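Local coordinates for protein monovalent Na+/H+ antiporter subunit C (Dietzia sp. DQ12-45-1b, PDB 7D3U) that probably serves as a membrane-embedded subunit of the Mrp complex, which exchanges sodium ions for protons across the bacterial cell membrane, at residues G8-G13 with F30-H35; L19-V24 with D97-G102; T40-G45 with L67-V72; R49-L54 with A61-G66. One frame throughout, in Å; residues are numbered along the deposited sequence.

Contact 1 of 4, residues G8-G13 with F30-H35. With LMT (dodecyl-beta-D-maltoside), chain B.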
loop_
_atom_site.group_PDB
_atom_site.type_symbol
_atom_site.label_atom_id
_atom_site.label_comp_id
_atom_site.label_asym_id
_atom_site.label_seq_id
_atom_site.Cartn_x
_atom_site.Cartn_y
_atom_site.Cartn_z
ATOM N N GLY C 8 -18.789 22.268 -3.672
ATOM C CA GLY C 8 -18.760 22.237 -2.221
ATOM C C GLY C 8 -19.878 21.397 -1.636
ATOM O O GLY C 8 -19.667 20.644 -0.684
ATOM N N VAL C 9 -21.077 21.501 -2.210
ATOM C CA VAL C 9 -22.200 20.712 -1.715
ATOM C C VAL C 9 -21.963 19.228 -1.960
ATOM O O VAL C 9 -22.226 18.392 -1.086
ATOM C CB VAL C 9 -23.511 21.195 -2.359
ATOM C CG1 VAL C 9 -24.607 20.170 -2.160
ATOM C CG2 VAL C 9 -23.917 22.527 -1.766
ATOM N N LEU C 10 -21.447 18.873 -3.138
ATOM C CA LEU C 10 -21.168 17.468 -3.420
ATOM C C LEU C 10 -20.063 16.930 -2.520
ATOM O O LEU C 10 -20.135 15.787 -2.057
ATOM C CB LEU C 10 -20.797 17.291 -4.890
ATOM C CG LEU C 10 -21.951 17.421 -5.879
ATOM C CD1 LEU C 10 -21.435 17.349 -7.300
ATOM C CD2 LEU C 10 -22.984 16.342 -5.631
ATOM N N MET C 11 -19.037 17.739 -2.252
ATOM C CA MET C 11 -17.961 17.293 -1.376
ATOM C C MET C 11 -18.450 17.126 0.055
ATOM O O MET C 11 -18.044 16.187 0.748
ATOM C CB MET C 11 -16.793 18.274 -1.435
ATOM C CG MET C 11 -15.942 18.140 -2.681
ATOM S SD MET C 11 -15.059 16.576 -2.746
ATOM C CE MET C 11 -14.269 16.576 -1.141
ATOM N N ALA C 12 -19.326 18.022 0.516
ATOM C CA ALA C 12 -19.907 17.860 1.844
ATOM C C ALA C 12 -20.756 16.599 1.917
ATOM O O ALA C 12 -20.686 15.848 2.899
ATOM C CB ALA C 12 -20.737 19.089 2.209
ATOM N N GLY C 13 -21.560 16.347 0.883
ATOM C CA GLY C 13 -22.337 15.121 0.849
ATOM C C GLY C 13 -21.464 13.882 0.877
ATOM O O GLY C 13 -21.772 12.910 1.570
ATOM N N PHE C 30 -19.007 7.973 -2.320
ATOM C CA PHE C 30 -17.975 7.937 -3.351
ATOM C C PHE C 30 -18.521 8.368 -4.706
ATOM O O PHE C 30 -17.795 8.979 -5.499
ATOM C CB PHE C 30 -17.358 6.545 -3.435
ATOM C CG PHE C 30 -16.306 6.296 -2.400
ATOM C CD1 PHE C 30 -15.167 7.074 -2.359
ATOM C CD2 PHE C 30 -16.459 5.292 -1.464
ATOM C CE1 PHE C 30 -14.198 6.854 -1.409
ATOM C CE2 PHE C 30 -15.490 5.070 -0.512
ATOM C CZ PHE C 30 -14.360 5.852 -0.484
ATOM N N ILE C 31 -19.793 8.080 -4.983
ATOM C CA ILE C 31 -20.422 8.577 -6.205
ATOM C C ILE C 31 -20.475 10.098 -6.186
ATOM O O ILE C 31 -20.157 10.766 -7.179
ATOM C CB ILE C 31 -21.824 7.966 -6.374
ATOM C CG1 ILE C 31 -21.724 6.489 -6.740
ATOM C CG2 ILE C 31 -22.608 8.715 -7.432
ATOM C CD1 ILE C 31 -23.058 5.800 -6.820
ATOM N N LEU C 32 -20.874 10.669 -5.049
ATOM C CA LEU C 32 -20.917 12.124 -4.932
ATOM C C LEU C 32 -19.522 12.727 -5.054
ATOM O O LEU C 32 -19.350 13.803 -5.636
ATOM C CB LEU C 32 -21.560 12.528 -3.609
ATOM C CG LEU C 32 -23.061 12.279 -3.476
ATOM C CD1 LEU C 32 -23.639 13.144 -2.376
ATOM C CD2 LEU C 32 -23.769 12.540 -4.790
ATOM N N LEU C 33 -18.511 12.044 -4.517
ATOM C CA LEU C 33 -17.145 12.547 -4.612
ATOM C C LEU C 33 -16.644 12.515 -6.050
ATOM O O LEU C 33 -15.974 13.451 -6.504
ATOM C CB LEU C 33 -16.231 11.731 -3.705
ATOM C CG LEU C 33 -14.727 11.860 -3.915
ATOM C CD1 LEU C 33 -14.224 13.187 -3.389
ATOM C CD2 LEU C 33 -13.995 10.707 -3.257
ATOM N N SER C 34 -16.953 11.442 -6.779
ATOM C CA SER C 34 -16.614 11.390 -8.196
ATOM C C SER C 34 -17.323 12.496 -8.964
ATOM O O SER C 34 -16.739 13.111 -9.865
ATOM C CB SER C 34 -16.973 10.023 -8.772
ATOM O OG SER C 34 -17.248 10.113 -10.158
ATOM N N HIS C 35 -18.585 12.767 -8.620
ATOM C CA HIS C 35 -19.300 13.871 -9.251
ATOM C C HIS C 35 -18.611 15.201 -8.976
ATOM O O HIS C 35 -18.478 16.040 -9.874
ATOM C CB HIS C 35 -20.745 13.912 -8.759
ATOM C CG HIS C 35 -21.638 12.912 -9.422
ATOM N ND1 HIS C 35 -21.394 12.420 -10.684
ATOM C CD2 HIS C 35 -22.776 12.315 -8.997
ATOM C CE1 HIS C 35 -22.343 11.560 -11.010
ATOM N NE2 HIS C 35 -23.193 11.478 -10.003
HETATM C C1 LMT B . -15.931 31.867 -2.231
HETATM C C2 LMT B . -16.861 30.729 -2.521
HETATM C C3 LMT B . -17.106 29.774 -1.403
HETATM C C4 LMT B . -17.930 28.639 -1.950
HETATM C C5 LMT B . -18.818 28.097 -0.885
HETATM C C6 LMT B . -19.211 26.683 -1.143
HETATM C C7 LMT B . -20.429 26.349 -0.338
HETATM C C8 LMT B . -20.355 24.925 0.084
HETATM C C9 LMT B . -21.394 24.530 1.081
HETATM C C10 LMT B . -20.821 23.416 1.909
HETATM C C11 LMT B . -21.897 22.599 2.549
HETATM C C12 LMT B . -22.818 23.440 3.365
#
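Neither of the two flat groups here, the phenyl ring of Phe30 and the imidazole of His35, turns a face or an edge to residues 8-13. Phe30 packs on Leu86 of helix 66-90 and on Ser168 of subunit D, whereas His35 enters the contact through its methylene, with Leu10 CD1 resting 3.8 Å from His35 CB. The remaining side-chain contacts are aliphatic or thioether, some of them made to backbone atoms. Helices 2-17 and 24-44 run antiparallel: the N-to-C directions of the segments differ by 156°, and the axes come within 7.9 Å of each other. At the centre Leu10 and Leu32 cross at about a right angle and touch methyl to methyl, CD2 of Leu10 lying 4.0 Å from CD2 of Leu32. The second methyl of Leu32, CD1, reaches the bare backbone of Gly13, 4.0 Å from its CA. Met11 is folded at chi2 (-66°) and chi3 (-52°), which brings its SD to 3.5 Å from Leu33 CD1; Leu33, with CG anti to its backbone N, crosses it obliquely. Helix 2-17 also receives a dodecyl chain of LMT: C11 lies 3.7 Å from Ala12 CB, and C8 is 3.9 Å from Gly8 CA. Because the helices satisfy their backbone polar groups internally, as in Ala12 N to Gly8 O, the join between these segments rests on apolar packing, consistent with paired helices in a membrane.

Contact 2 of 4, residues L19-V24 with D97-G102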
loop_
_atom_site.group_PDB
_atom_site.type_symbol
_atom_site.label_atom_id
_atom_site.label_comp_id
_atom_site.label_asym_id
_atom_site.label_seq_id
_atom_site.Cartn_x
_atom_site.Cartn_y
_atom_site.Cartn_z
ATOM N N LEU C 19 -18.683 8.707 5.951
ATOM C CA LEU C 19 -18.461 8.542 7.380
ATOM C C LEU C 19 -19.639 7.889 8.087
ATOM O O LEU C 19 -19.638 7.807 9.319
ATOM C CB LEU C 19 -18.156 9.894 8.026
ATOM C CG LEU C 19 -16.788 10.491 7.700
ATOM C CD1 LEU C 19 -16.674 11.893 8.264
ATOM C CD2 LEU C 19 -15.685 9.605 8.238
ATOM N N GLN C 20 -20.636 7.424 7.345
ATOM C CA GLN C 20 -21.822 6.828 7.929
ATOM C C GLN C 20 -21.672 5.310 7.980
ATOM O O GLN C 20 -20.601 4.757 7.711
ATOM C CB GLN C 20 -23.061 7.253 7.144
ATOM C CG GLN C 20 -23.376 8.732 7.247
ATOM C CD GLN C 20 -23.321 9.245 8.670
ATOM O OE1 GLN C 20 -24.278 9.102 9.427
ATOM N NE2 GLN C 20 -22.202 9.854 9.038
ATOM N N ARG C 21 -22.754 4.628 8.335
ATOM C CA ARG C 21 -22.758 3.184 8.508
ATOM C C ARG C 21 -23.406 2.514 7.304
ATOM O O ARG C 21 -24.432 2.978 6.799
ATOM C CB ARG C 21 -23.502 2.800 9.787
ATOM C CG ARG C 21 -23.192 1.413 10.301
ATOM C CD ARG C 21 -24.024 1.091 11.529
ATOM N NE ARG C 21 -23.863 -0.298 11.943
ATOM C CZ ARG C 21 -24.729 -0.954 12.707
ATOM N NH1 ARG C 21 -25.823 -0.346 13.143
ATOM N NH2 ARG C 21 -24.504 -2.218 13.035
ATOM N N GLY C 22 -22.805 1.428 6.851
ATOM C CA GLY C 22 -23.311 0.706 5.698
ATOM C C GLY C 22 -22.413 0.936 4.498
ATOM O O GLY C 22 -21.926 2.047 4.264
ATOM N N MET C 23 -22.186 -0.127 3.725
ATOM C CA MET C 23 -21.292 -0.015 2.579
ATOM C C MET C 23 -21.948 0.700 1.407
ATOM O O MET C 23 -21.260 1.395 0.651
ATOM C CB MET C 23 -20.811 -1.396 2.144
ATOM C CG MET C 23 -19.639 -1.350 1.185
ATOM S SD MET C 23 -18.220 -0.507 1.901
ATOM C CE MET C 23 -17.190 -0.301 0.455
ATOM N N VAL C 24 -23.261 0.550 1.233
ATOM C CA VAL C 24 -23.939 1.275 0.165
ATOM C C VAL C 24 -23.994 2.762 0.488
ATOM O O VAL C 24 -23.826 3.610 -0.395
ATOM C CB VAL C 24 -25.339 0.687 -0.077
ATOM C CG1 VAL C 24 -26.144 1.585 -0.998
ATOM C CG2 VAL C 24 -25.224 -0.699 -0.674
ATOM N N ASP C 97 -24.562 -5.273 4.686
ATOM C CA ASP C 97 -23.522 -4.364 4.227
ATOM C C ASP C 97 -22.978 -3.508 5.361
ATOM O O ASP C 97 -22.286 -2.518 5.102
ATOM C CB ASP C 97 -24.048 -3.481 3.094
ATOM C CG ASP C 97 -25.215 -2.620 3.520
ATOM O OD1 ASP C 97 -25.670 -2.760 4.673
ATOM O OD2 ASP C 97 -25.677 -1.801 2.700
ATOM N N ASP C 98 -23.274 -3.873 6.607
ATOM C CA ASP C 98 -22.812 -3.113 7.760
ATOM C C ASP C 98 -21.294 -2.993 7.748
ATOM O O ASP C 98 -20.581 -3.937 7.402
ATOM C CB ASP C 98 -23.280 -3.785 9.050
ATOM C CG ASP C 98 -22.996 -2.952 10.285
ATOM O OD1 ASP C 98 -22.490 -1.820 10.146
ATOM O OD2 ASP C 98 -23.280 -3.434 11.403
ATOM N N THR C 99 -20.802 -1.815 8.130
ATOM C CA THR C 99 -19.375 -1.544 8.109
ATOM C C THR C 99 -18.761 -1.349 9.486
ATOM O O THR C 99 -17.531 -1.364 9.596
ATOM C CB THR C 99 -19.077 -0.304 7.251
ATOM O OG1 THR C 99 -17.661 -0.178 7.071
ATOM C CG2 THR C 99 -19.609 0.952 7.915
ATOM N N ASP C 100 -19.567 -1.183 10.535
ATOM C CA ASP C 100 -18.995 -1.029 11.867
ATOM C C ASP C 100 -18.459 -2.354 12.383
ATOM O O ASP C 100 -19.147 -3.082 13.106
ATOM C CB ASP C 100 -20.012 -0.453 12.853
ATOM C CG ASP C 100 -20.256 1.022 12.638
ATOM O OD1 ASP C 100 -19.341 1.708 12.138
ATOM O OD2 ASP C 100 -21.360 1.498 12.961
ATOM N N ILE C 101 -17.227 -2.670 12.005
ATOM C CA ILE C 101 -16.517 -3.843 12.484
ATOM C C ILE C 101 -15.296 -3.375 13.259
ATOM O O ILE C 101 -14.740 -2.305 12.990
ATOM C CB ILE C 101 -16.113 -4.774 11.323
ATOM C CG1 ILE C 101 -15.338 -3.986 10.266
ATOM C CG2 ILE C 101 -17.340 -5.431 10.722
ATOM C CD1 ILE C 101 -15.299 -4.649 8.909
ATOM N N GLY C 102 -14.883 -4.177 14.232
ATOM C CA GLY C 102 -13.726 -3.829 15.030
ATOM C C GLY C 102 -12.457 -4.439 14.481
ATOM O O GLY C 102 -12.275 -4.512 13.263
#
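The buried half of this contact is built from backbone and short side chains, while its more open half is ionic. On the packed side Met23 N donates to Asp97 O at 2.8 Å, reaching the oxygen from above the carbonyl plane. Gly22 CA approaches the same oxygen at 3.4 Å in a CA-H...O contact, so one carbonyl receives two neighbouring residues. At the positive phi of Gly22 (107°) a CB would be jammed against the carbonyl O of Arg21; Gly22 N lies 3.4 Å from Thr99 CG2. Asp97 OD2 lies against the methyl CG2 of Val24 at 3.6 Å, but its charge is paired with Arg622 of subunit A.

Toward the partly exposed side, Arg21 is extended from CG to NE and takes hold of Asp98 side-on: NE bonds to OD1 of Asp98 at 2.7 Å and NH2 to OD2. The guanidinium and carboxylate planes stand 68° apart, so both oxygens are met from above the carboxylate plane. Asp98 OD1 also accepts from Asp100 N at 3.0 Å, an Asx turn that steadies the acceptor. Asp100 OD2 adds a purely electrostatic partner, 3.2 Å from Arg21 NE but well out of the guanidinium plane, and Asp100 OD1 is bridged to Arg565 and Arg681 of subunit A. This concentration of arginines probably stabilises the carboxylates in their ionised form.

Residues 19-24 link helix 2-17 to helix 24-44, residues 97-102 follow helix 66-90, and Met23 reaches back onto Leu86 and Ala90 of that last helix.

Contact 3 of 4, residues T40-G45 with L67-V72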
loop_
_atom_site.group_PDB
_atom_site.type_symbol
_atom_site.label_atom_id
_atom_site.label_comp_id
_atom_site.label_asym_id
_atom_site.label_seq_id
_atom_site.Cartn_x
_atom_site.Cartn_y
_atom_site.Cartn_z
ATOM N N THR C 40 -15.284 19.797 -10.779
ATOM C CA THR C 40 -14.131 20.687 -10.682
ATOM C C THR C 40 -13.188 20.509 -11.864
ATOM O O THR C 40 -12.401 21.412 -12.165
ATOM C CB THR C 40 -13.370 20.485 -9.372
ATOM O OG1 THR C 40 -12.177 21.275 -9.399
ATOM C CG2 THR C 40 -12.968 19.053 -9.201
ATOM N N LEU C 41 -13.242 19.356 -12.537
ATOM C CA LEU C 41 -12.515 19.217 -13.794
ATOM C C LEU C 41 -13.156 20.059 -14.888
ATOM O O LEU C 41 -12.455 20.718 -15.663
ATOM C CB LEU C 41 -12.461 17.751 -14.217
ATOM C CG LEU C 41 -11.131 17.025 -14.042
ATOM C CD1 LEU C 41 -11.287 15.568 -14.421
ATOM C CD2 LEU C 41 -10.058 17.679 -14.887
ATOM N N MET C 42 -14.489 20.050 -14.964
ATOM C CA MET C 42 -15.174 20.898 -15.934
ATOM C C MET C 42 -15.002 22.376 -15.607
ATOM O O MET C 42 -15.063 23.218 -16.509
ATOM C CB MET C 42 -16.657 20.542 -16.000
ATOM C CG MET C 42 -16.966 19.353 -16.887
ATOM S SD MET C 42 -16.253 19.494 -18.532
ATOM C CE MET C 42 -17.003 21.016 -19.099
ATOM N N ALA C 43 -14.788 22.709 -14.333
ATOM C CA ALA C 43 -14.551 24.095 -13.955
ATOM C C ALA C 43 -13.158 24.569 -14.339
ATOM O O ALA C 43 -12.962 25.771 -14.545
ATOM C CB ALA C 43 -14.755 24.277 -12.453
ATOM N N ALA C 44 -12.191 23.656 -14.448
ATOM C CA ALA C 44 -10.826 24.059 -14.761
ATOM C C ALA C 44 -10.702 24.560 -16.191
ATOM O O ALA C 44 -9.792 25.339 -16.496
ATOM C CB ALA C 44 -9.867 22.896 -14.525
ATOM N N GLY C 45 -11.599 24.138 -17.076
ATOM C CA GLY C 45 -11.558 24.576 -18.456
ATOM C C GLY C 45 -12.141 25.957 -18.659
ATOM O O GLY C 45 -12.695 26.255 -19.720
ATOM N N LEU C 67 -9.977 19.551 -23.533
ATOM C CA LEU C 67 -9.132 18.662 -22.736
ATOM C C LEU C 67 -9.760 18.311 -21.394
ATOM O O LEU C 67 -9.766 17.120 -21.036
ATOM C CB LEU C 67 -7.738 19.273 -22.570
ATOM C CG LEU C 67 -6.711 18.301 -21.990
ATOM C CD1 LEU C 67 -6.610 17.074 -22.869
ATOM C CD2 LEU C 67 -5.357 18.960 -21.837
ATOM N N PRO C 68 -10.286 19.254 -20.603
ATOM C CA PRO C 68 -10.975 18.839 -19.373
ATOM C C PRO C 68 -12.219 18.022 -19.647
ATOM O O PRO C 68 -12.593 17.185 -18.815
ATOM C CB PRO C 68 -11.308 20.172 -18.692
ATOM C CG PRO C 68 -11.358 21.145 -19.795
ATOM C CD PRO C 68 -10.273 20.720 -20.730
ATOM N N GLN C 69 -12.865 18.221 -20.797
ATOM C CA GLN C 69 -14.012 17.390 -21.142
ATOM C C GLN C 69 -13.588 15.949 -21.388
ATOM O O GLN C 69 -14.256 15.016 -20.934
ATOM C CB GLN C 69 -14.733 17.964 -22.359
ATOM C CG GLN C 69 -15.413 19.290 -22.083
ATOM C CD GLN C 69 -16.368 19.699 -23.181
ATOM O OE1 GLN C 69 -16.659 20.881 -23.357
ATOM N NE2 GLN C 69 -16.870 18.721 -23.920
ATOM N N ALA C 70 -12.470 15.743 -22.084
ATOM C CA ALA C 70 -11.940 14.390 -22.220
ATOM C C ALA C 70 -11.524 13.826 -20.867
ATOM O O ALA C 70 -11.703 12.631 -20.597
ATOM C CB ALA C 70 -10.762 14.380 -23.190
ATOM N N PHE C 71 -10.970 14.677 -20.001
ATOM C CA PHE C 71 -10.561 14.230 -18.674
ATOM C C PHE C 71 -11.747 13.690 -17.886
ATOM O O PHE C 71 -11.683 12.594 -17.318
ATOM C CB PHE C 71 -9.895 15.377 -17.915
ATOM C CG PHE C 71 -8.489 15.664 -18.355
ATOM C CD1 PHE C 71 -7.925 14.985 -19.418
ATOM C CD2 PHE C 71 -7.732 16.618 -17.700
ATOM C CE1 PHE C 71 -6.634 15.253 -19.818
ATOM C CE2 PHE C 71 -6.442 16.889 -18.098
ATOM C CZ PHE C 71 -5.893 16.205 -19.158
ATOM N N VAL C 72 -12.841 14.454 -17.833
ATOM C CA VAL C 72 -14.018 13.980 -17.111
ATOM C C VAL C 72 -14.643 12.792 -17.829
ATOM O O VAL C 72 -15.164 11.878 -17.185
ATOM C CB VAL C 72 -15.038 15.117 -16.896
ATOM C CG1 VAL C 72 -15.278 15.879 -18.163
ATOM C CG2 VAL C 72 -16.351 14.568 -16.387
#
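An antiparallel pair of helices, the C-terminal part of 24-44 and the N-terminal part of 66-90 (predicted to span the membrane, as 24-44 probably does), comes together here. Leu41 carries one half of the interface. Its carbonyl O lies 3.3 Å from Pro68 CB, while its methyls straddle the root of Phe71: CD1 is 3.8 Å from Phe71 CB, and CD2 sits at the ring edge, in the ring plane, 3.8 Å from Phe71 CD2. The ring itself goes on to stack with Phe130 of subunit D. The segment axes approach to 8.3 Å at 167°, so the two helices lie nearly alongside each other, as the arms of a hairpin whose connection is the long loop between them. Met42 carries the other half. Its chain bends at chi2 (-51°) and chi3 (-59°), bringing SD to 3.7 Å from Gln69 CG and 3.8 Å from Val72 CG1; the Met42 and Val72 side chains cross at about a right angle. Gly45 has no side chain, so the Pro68 ring can settle against its backbone, with CG 3.7 Å from Gly45 CA. Subunit A closes over Met42 with Phe640, and Tyr185 of subunit D packs on Pro68.

Contact 4 of 4, residues R49-L54 with A61-G66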
loop_
_atom_site.group_PDB
_atom_site.type_symbol
_atom_site.label_atom_id
_atom_site.label_comp_id
_atom_site.label_asym_id
_atom_site.label_seq_id
_atom_site.Cartn_x
_atom_site.Cartn_y
_atom_site.Cartn_z
ATOM N N ARG C 49 -16.770 29.856 -20.939
ATOM C CA ARG C 49 -17.109 29.618 -22.337
ATOM C C ARG C 49 -18.055 28.427 -22.371
ATOM O O ARG C 49 -17.644 27.294 -22.103
ATOM C CB ARG C 49 -15.853 29.356 -23.166
ATOM C CG ARG C 49 -14.808 30.451 -23.062
ATOM C CD ARG C 49 -13.469 29.988 -23.602
ATOM N NE ARG C 49 -12.847 28.999 -22.730
ATOM C CZ ARG C 49 -12.126 29.302 -21.656
ATOM N NH1 ARG C 49 -11.935 30.569 -21.320
ATOM N NH2 ARG C 49 -11.596 28.338 -20.918
ATOM N N ARG C 50 -19.321 28.681 -22.698
ATOM C CA ARG C 50 -20.374 27.683 -22.568
ATOM C C ARG C 50 -20.807 27.106 -23.911
ATOM O O ARG C 50 -21.873 26.490 -24.001
ATOM C CB ARG C 50 -21.575 28.284 -21.840
ATOM C CG ARG C 50 -21.254 28.831 -20.461
ATOM C CD ARG C 50 -20.851 27.721 -19.514
ATOM N NE ARG C 50 -20.777 28.177 -18.131
ATOM C CZ ARG C 50 -21.809 28.197 -17.297
ATOM N NH1 ARG C 50 -23.002 27.789 -17.706
ATOM N NH2 ARG C 50 -21.651 28.625 -16.053
ATOM N N GLU C 51 -20.008 27.288 -24.956
ATOM C CA GLU C 51 -20.329 26.761 -26.273
ATOM C C GLU C 51 -19.623 25.430 -26.484
ATOM O O GLU C 51 -18.465 25.261 -26.095
ATOM C CB GLU C 51 -19.933 27.748 -27.371
ATOM C CG GLU C 51 -20.717 27.578 -28.658
ATOM C CD GLU C 51 -20.548 28.746 -29.605
ATOM O OE1 GLU C 51 -19.696 29.616 -29.330
ATOM O OE2 GLU C 51 -21.266 28.797 -30.624
ATOM N N ALA C 52 -20.329 24.486 -27.092
ATOM C CA ALA C 52 -19.771 23.160 -27.289
ATOM C C ALA C 52 -18.718 23.191 -28.394
ATOM O O ALA C 52 -18.887 23.895 -29.393
ATOM C CB ALA C 52 -20.871 22.163 -27.643
ATOM N N PRO C 53 -17.617 22.441 -28.242
ATOM C CA PRO C 53 -16.579 22.382 -29.276
ATOM C C PRO C 53 -16.879 21.357 -30.365
ATOM O O PRO C 53 -16.043 20.517 -30.709
ATOM C CB PRO C 53 -15.328 21.999 -28.471
ATOM C CG PRO C 53 -15.866 21.145 -27.385
ATOM C CD PRO C 53 -17.224 21.705 -27.029
ATOM N N LEU C 54 -18.089 21.420 -30.921
ATOM C CA LEU C 54 -18.526 20.478 -31.944
ATOM C C LEU C 54 -18.845 21.159 -33.267
ATOM O O LEU C 54 -19.422 20.521 -34.155
ATOM C CB LEU C 54 -19.746 19.696 -31.452
ATOM C CG LEU C 54 -19.572 18.907 -30.157
ATOM C CD1 LEU C 54 -20.896 18.766 -29.436
ATOM C CD2 LEU C 54 -18.996 17.548 -30.458
ATOM N N ALA C 61 -11.925 31.309 -27.354
ATOM C CA ALA C 61 -12.409 32.305 -26.403
ATOM C C ALA C 61 -13.930 32.372 -26.353
ATOM O O ALA C 61 -14.486 33.280 -25.724
ATOM C CB ALA C 61 -11.832 33.698 -26.695
ATOM N N LEU C 62 -14.619 31.437 -27.005
ATOM C CA LEU C 62 -16.069 31.335 -26.929
ATOM C C LEU C 62 -16.577 29.922 -26.689
ATOM O O LEU C 62 -17.694 29.773 -26.181
ATOM C CB LEU C 62 -16.713 31.878 -28.213
ATOM C CG LEU C 62 -18.179 32.301 -28.118
ATOM C CD1 LEU C 62 -18.365 33.328 -27.016
ATOM C CD2 LEU C 62 -18.668 32.843 -29.450
ATOM N N THR C 63 -15.807 28.888 -27.021
ATOM C CA THR C 63 -16.220 27.506 -26.831
ATOM C C THR C 63 -15.516 26.891 -25.630
ATOM O O THR C 63 -14.396 27.269 -25.280
ATOM C CB THR C 63 -15.927 26.663 -28.072
ATOM O OG1 THR C 63 -14.551 26.266 -28.064
ATOM C CG2 THR C 63 -16.224 27.447 -29.334
ATOM N N SER C 64 -16.190 25.931 -25.003
ATOM C CA SER C 64 -15.627 25.247 -23.850
ATOM C C SER C 64 -14.400 24.442 -24.257
ATOM O O SER C 64 -14.319 23.908 -25.366
ATOM C CB SER C 64 -16.667 24.328 -23.213
ATOM O OG SER C 64 -16.058 23.397 -22.336
ATOM N N ASP C 65 -13.437 24.361 -23.347
ATOM C CA ASP C 65 -12.202 23.652 -23.637
ATOM C C ASP C 65 -12.451 22.148 -23.689
ATOM O O ASP C 65 -13.276 21.605 -22.951
ATOM C CB ASP C 65 -11.144 23.994 -22.589
ATOM C CG ASP C 65 -9.801 23.384 -22.901
ATOM O OD1 ASP C 65 -9.572 23.033 -24.075
ATOM O OD2 ASP C 65 -8.982 23.236 -21.971
ATOM N N GLY C 66 -11.726 21.475 -24.580
ATOM C CA GLY C 66 -11.961 20.068 -24.842
ATOM C C GLY C 66 -11.151 19.110 -23.993
ATOM O O GLY C 66 -11.577 17.975 -23.753
#
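Two loop segments are tied by one nearly straight backbone hydrogen bond (171°) from Ser64 N to Glu51 O, 2.6 Å long and in the carbonyl plane. Arg49 packs on the backbone of residues 61-63. Its CB lies 3.3 Å from Thr63 O, and the bend at chi3 (-70°) brings the guanidinium edge round to that same carbonyl, which sits in the guanidinium plane, 3.4 Å from NE. Asp65 lies farther off, its OD2 5.8 Å from Arg49 NH2, so any attraction between the two charges is probably modest; that oxygen is hydrogen-bonded to Ser710 of subunit A. On the partly exposed side Glu51 runs extended, CG anti to its backbone N, and OE1 comes to rest 3.3 Å from Leu62 CG, an apolar partner. Pro53 covers the Ser64 carbonyl, with its CG 3.8 Å from Ser64 O. Arg50 turns the other way, to Asp602 and Pro597 of subunit A. Both segments belong to the connection between helices 24-44 and 66-90; residues 61-66 run directly into the latter, where Ser64 OG meets the side-chain amide of Gln69.

In the fold
Contacts 1 and 3 both use helix 24-44, which pairs with helix 2-17 in one and with helix 66-90 in the other; both are buried and apolar, built on leucine and methionine, with proline added in contact 3. Contacts 2 and 4 lie in loops on opposite sides of the chain's centre, about 42 Å apart between their centres, and there polar chemistry takes over: a salt-bridge network in contact 2, a backbone hydrogen bond in contact 4, each with partly exposed or exposed residues at its margin. Contact 4 is nested within the connection closed by contact 3, and the two touch through Ser64 and Gln69. Contact 2 instead brings together segments 73 residues apart.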